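PDB 5E75: SusD-like protein BACOVA_02651 from Bacteroides ovatus, which binds polysaccharide at the cell surface and probably captures xyloglucan before its transport into the periplasm for degradation. Local coordinates for residues Asn301-Ile314 against Tyr321-Pro335. Sequence-based numbering, arbitrary orientation.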
# COMPACT_ATOMS: atom_id res chain seq x y z
N ASN A 301 -17.93 -3.26 -2.60
CA ASN A 301 -18.23 -4.47 -1.81
C ASN A 301 -16.99 -5.28 -1.48
O ASN A 301 -16.91 -5.90 -0.40
CB ASN A 301 -19.23 -5.39 -2.56
CG ASN A 301 -20.64 -4.88 -2.54
OD1 ASN A 301 -21.00 -4.00 -1.77
ND2 ASN A 301 -21.47 -5.45 -3.42
N ALA A 302 -16.02 -5.32 -2.40
CA ALA A 302 -14.80 -6.07 -2.14
C ALA A 302 -13.90 -5.38 -1.13
O ALA A 302 -12.93 -5.96 -0.66
CB ALA A 302 -14.04 -6.32 -3.44
N THR A 303 -14.20 -4.12 -0.82
CA THR A 303 -13.36 -3.36 0.11
C THR A 303 -13.99 -3.23 1.51
O THR A 303 -13.29 -3.44 2.53
CB THR A 303 -12.99 -1.98 -0.47
OG1 THR A 303 -12.42 -2.15 -1.77
CG2 THR A 303 -11.99 -1.28 0.40
N PHE A 304 -15.27 -2.88 1.57
CA PHE A 304 -16.01 -2.74 2.83
C PHE A 304 -17.36 -3.44 2.75
O PHE A 304 -18.03 -3.39 1.73
CB PHE A 304 -16.29 -1.26 3.15
CG PHE A 304 -15.05 -0.42 3.25
CD1 PHE A 304 -14.21 -0.53 4.35
CD2 PHE A 304 -14.72 0.45 2.22
CE1 PHE A 304 -13.04 0.23 4.42
CE2 PHE A 304 -13.57 1.21 2.28
CZ PHE A 304 -12.71 1.10 3.38
N PHE A 305 -17.77 -4.04 3.86
CA PHE A 305 -19.14 -4.52 4.03
C PHE A 305 -20.04 -3.29 4.20
O PHE A 305 -19.69 -2.39 4.94
CB PHE A 305 -19.26 -5.38 5.28
CG PHE A 305 -18.48 -6.68 5.23
CD1 PHE A 305 -18.94 -7.75 4.48
CD2 PHE A 305 -17.30 -6.84 5.96
CE1 PHE A 305 -18.25 -8.95 4.45
CE2 PHE A 305 -16.62 -8.05 5.93
CZ PHE A 305 -17.10 -9.10 5.18
N THR A 306 -21.20 -3.25 3.54
CA THR A 306 -22.23 -2.28 3.87
C THR A 306 -23.57 -3.01 3.87
O THR A 306 -23.68 -4.09 3.30
CB THR A 306 -22.27 -1.07 2.91
OG1 THR A 306 -22.48 -1.52 1.56
CG2 THR A 306 -20.98 -0.24 3.00
N LYS A 307 -24.56 -2.42 4.53
CA LYS A 307 -25.81 -3.11 4.82
C LYS A 307 -26.45 -3.76 3.60
O LYS A 307 -26.70 -3.09 2.59
CB LYS A 307 -26.79 -2.14 5.46
CG LYS A 307 -28.03 -2.83 6.03
CD LYS A 307 -28.87 -1.84 6.81
CE LYS A 307 -29.91 -2.57 7.65
NZ LYS A 307 -30.74 -1.61 8.42
N GLY A 308 -26.74 -5.05 3.71
CA GLY A 308 -27.42 -5.77 2.65
C GLY A 308 -26.51 -6.33 1.57
O GLY A 308 -26.97 -7.07 0.69
N SER A 309 -25.21 -6.02 1.61
CA SER A 309 -24.31 -6.58 0.61
C SER A 309 -24.12 -8.07 0.82
O SER A 309 -23.95 -8.53 1.95
CB SER A 309 -22.94 -5.89 0.64
OG SER A 309 -23.06 -4.55 0.17
N TYR A 310 -24.17 -8.81 -0.29
CA TYR A 310 -24.08 -10.27 -0.31
C TYR A 310 -22.78 -10.76 -0.93
O TYR A 310 -22.30 -10.23 -1.92
CB TYR A 310 -25.30 -10.88 -1.05
CG TYR A 310 -25.22 -12.38 -1.22
CD1 TYR A 310 -25.49 -13.25 -0.17
CD2 TYR A 310 -24.85 -12.92 -2.43
CE1 TYR A 310 -25.41 -14.61 -0.33
CE2 TYR A 310 -24.76 -14.28 -2.60
CZ TYR A 310 -25.03 -15.12 -1.55
OH TYR A 310 -24.92 -16.49 -1.74
N TYR A 311 -22.21 -11.78 -0.29
CA TYR A 311 -20.94 -12.39 -0.68
C TYR A 311 -21.14 -13.89 -0.85
O TYR A 311 -21.28 -14.61 0.14
CB TYR A 311 -19.88 -12.10 0.40
CG TYR A 311 -19.66 -10.63 0.59
CD1 TYR A 311 -20.55 -9.86 1.33
CD2 TYR A 311 -18.59 -9.98 0.01
CE1 TYR A 311 -20.39 -8.50 1.47
CE2 TYR A 311 -18.40 -8.62 0.14
CZ TYR A 311 -19.30 -7.88 0.88
OH TYR A 311 -19.19 -6.51 1.05
N SER A 312 -21.10 -14.38 -2.08
CA SER A 312 -21.29 -15.82 -2.31
C SER A 312 -20.13 -16.64 -1.81
O SER A 312 -20.27 -17.85 -1.57
CB SER A 312 -21.49 -16.08 -3.79
OG SER A 312 -20.36 -15.67 -4.51
N TYR A 313 -18.98 -15.99 -1.63
CA TYR A 313 -17.71 -16.67 -1.38
C TYR A 313 -17.22 -16.56 0.07
O TYR A 313 -16.10 -16.98 0.40
CB TYR A 313 -16.66 -16.15 -2.37
CG TYR A 313 -16.37 -14.66 -2.30
CD1 TYR A 313 -17.09 -13.75 -3.07
CD2 TYR A 313 -15.35 -14.17 -1.51
CE1 TYR A 313 -16.81 -12.38 -3.02
CE2 TYR A 313 -15.08 -12.82 -1.44
CZ TYR A 313 -15.81 -11.93 -2.20
OH TYR A 313 -15.50 -10.58 -2.14
N ILE A 314 -18.08 -15.99 0.92
CA ILE A 314 -17.86 -15.93 2.36
C ILE A 314 -19.01 -16.72 3.01
O ILE A 314 -20.14 -16.61 2.56
CB ILE A 314 -17.89 -14.45 2.86
CG1 ILE A 314 -16.82 -13.61 2.15
CG2 ILE A 314 -17.72 -14.39 4.38
CD1 ILE A 314 -15.38 -14.03 2.45
N TYR A 321 -22.86 -15.02 2.54
CA TYR A 321 -22.97 -14.12 3.68
C TYR A 321 -23.57 -12.79 3.27
O TYR A 321 -23.15 -12.17 2.28
CB TYR A 321 -21.59 -13.86 4.28
CG TYR A 321 -21.58 -12.81 5.37
CD1 TYR A 321 -22.04 -13.10 6.64
CD2 TYR A 321 -21.15 -11.52 5.12
CE1 TYR A 321 -22.05 -12.13 7.63
CE2 TYR A 321 -21.15 -10.56 6.09
CZ TYR A 321 -21.60 -10.85 7.35
OH TYR A 321 -21.60 -9.87 8.30
N THR A 322 -24.54 -12.32 4.06
CA THR A 322 -25.09 -10.99 3.91
C THR A 322 -24.75 -10.19 5.16
O THR A 322 -25.04 -10.62 6.27
CB THR A 322 -26.62 -11.04 3.78
OG1 THR A 322 -26.97 -11.80 2.62
CG2 THR A 322 -27.20 -9.66 3.65
N TYR A 323 -24.14 -9.03 4.98
CA TYR A 323 -23.89 -8.14 6.10
C TYR A 323 -25.18 -7.44 6.51
O TYR A 323 -25.82 -6.80 5.68
CB TYR A 323 -22.82 -7.10 5.73
CG TYR A 323 -22.58 -6.07 6.82
CD1 TYR A 323 -21.97 -6.41 8.01
CD2 TYR A 323 -22.96 -4.75 6.64
CE1 TYR A 323 -21.76 -5.46 9.01
CE2 TYR A 323 -22.74 -3.80 7.61
CZ TYR A 323 -22.14 -4.16 8.79
OH TYR A 323 -21.94 -3.21 9.76
N LYS A 324 -25.55 -7.57 7.78
CA LYS A 324 -26.84 -7.05 8.25
C LYS A 324 -26.68 -5.94 9.28
O LYS A 324 -27.67 -5.46 9.84
CB LYS A 324 -27.68 -8.19 8.82
CG LYS A 324 -28.06 -9.18 7.74
CD LYS A 324 -28.74 -10.41 8.30
CE LYS A 324 -29.08 -11.39 7.19
NZ LYS A 324 -29.85 -12.56 7.69
N GLY A 325 -25.45 -5.52 9.53
CA GLY A 325 -25.19 -4.38 10.39
C GLY A 325 -25.45 -3.07 9.68
O GLY A 325 -25.94 -3.05 8.54
N THR A 326 -25.07 -1.97 10.32
CA THR A 326 -25.31 -0.63 9.78
C THR A 326 -24.05 0.22 9.82
O THR A 326 -24.12 1.43 9.84
CB THR A 326 -26.43 0.11 10.54
OG1 THR A 326 -26.06 0.30 11.91
CG2 THR A 326 -27.72 -0.70 10.49
N ALA A 327 -22.91 -0.45 9.82
CA ALA A 327 -21.61 0.22 9.78
C ALA A 327 -20.89 -0.11 8.46
O ALA A 327 -21.54 -0.33 7.43
CB ALA A 327 -20.81 -0.15 10.99
N SER A 328 -19.56 -0.12 8.47
CA SER A 328 -18.81 -0.28 7.24
C SER A 328 -17.49 -1.03 7.50
O SER A 328 -16.41 -0.56 7.14
CB SER A 328 -18.58 1.08 6.56
OG SER A 328 -18.10 2.04 7.49
N PRO A 329 -17.57 -2.20 8.14
CA PRO A 329 -16.33 -2.90 8.47
C PRO A 329 -15.56 -3.36 7.23
O PRO A 329 -16.09 -3.47 6.12
CB PRO A 329 -16.81 -4.07 9.33
CG PRO A 329 -18.26 -4.31 8.93
CD PRO A 329 -18.78 -2.95 8.57
N ILE A 330 -14.29 -3.66 7.45
CA ILE A 330 -13.38 -4.01 6.38
C ILE A 330 -13.76 -5.37 5.77
O ILE A 330 -13.97 -6.36 6.48
CB ILE A 330 -11.92 -4.04 6.90
CG1 ILE A 330 -11.48 -2.66 7.41
CG2 ILE A 330 -10.97 -4.55 5.82
CD1 ILE A 330 -10.22 -2.69 8.24
N LYS A 331 -13.80 -5.44 4.44
CA LYS A 331 -13.88 -6.70 3.70
C LYS A 331 -12.54 -7.10 3.09
O LYS A 331 -12.15 -8.26 3.13
CB LYS A 331 -14.95 -6.65 2.60
CG LYS A 331 -14.91 -7.84 1.61
CD LYS A 331 -15.20 -9.18 2.26
CE LYS A 331 -14.72 -10.35 1.40
NZ LYS A 331 -13.24 -10.42 1.39
N LYS A 332 -11.81 -6.16 2.50
CA LYS A 332 -10.52 -6.48 1.90
C LYS A 332 -9.49 -6.84 2.95
O LYS A 332 -9.18 -6.03 3.82
CB LYS A 332 -10.02 -5.31 1.06
CG LYS A 332 -8.81 -5.67 0.22
CD LYS A 332 -8.34 -4.52 -0.68
CE LYS A 332 -9.34 -4.15 -1.76
NZ LYS A 332 -8.85 -2.97 -2.56
N GLY A 333 -8.94 -8.05 2.85
CA GLY A 333 -8.07 -8.59 3.89
C GLY A 333 -8.79 -9.52 4.85
O GLY A 333 -8.17 -10.06 5.77
N VAL A 334 -10.09 -9.72 4.65
CA VAL A 334 -10.93 -10.56 5.50
C VAL A 334 -11.46 -11.64 4.56
O VAL A 334 -12.49 -11.47 3.90
CB VAL A 334 -12.05 -9.72 6.14
CG1 VAL A 334 -13.01 -10.60 6.95
CG2 VAL A 334 -11.44 -8.67 7.03
N PRO A 335 -10.75 -12.77 4.46
CA PRO A 335 -11.02 -13.74 3.40
C PRO A 335 -12.07 -14.80 3.74
O PRO A 335 -12.31 -15.71 2.94
CB PRO A 335 -9.66 -14.40 3.19
CG PRO A 335 -9.08 -14.42 4.55
CD PRO A 335 -9.50 -13.10 5.18
O HOH W 1 -12.10 -8.60 -0.50
O HOH W 2 -23.92 -0.23 6.07
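Y310-Y311 and Y321-T322 pair as a two-stranded antiparallel hairpin, Y311 and Y321 exchanging both backbone bonds, while a single bridge sets F304 beside I330, where F305 N donates to P329 O (2.9 Å). T303 O takes the N-H groups of both K331 and K332, from the same side of its carbonyl plane. F305 carries much of the side-chain packing. K331 CB lies over the centre of its ring, 4.0 Å from the centroid, and the edge of Y321 comes to the F305 face in an offset edge-to-face pair, Y321 CE2 3.7 Å from F305 CE1, the planes at 79°. F305 CB in turn rests on the Y323 ring, with P329 CG beside it. With only an alanine here, K331 CB and the Y321 edge would probably lose the ring they pack on, leaving a gap between them. F305, Y321 and Y323 form an aromatic cluster joining the hairpin to the chain on either side of it, a buried contact within the SusD-family region; E271 takes the Y321 hydroxyl. The K331 chain bends at chi2 (64°) and again at chi4, running past the Y311 ring to bring CE within 3.6 Å of Y313 OH; K331 NZ then bonds V334 O at 2.8 Å, and a water links it to A302 O. Y323 is fixed at its far end, A327 N donating to its OH, while a second water joins K307 N to A327 O.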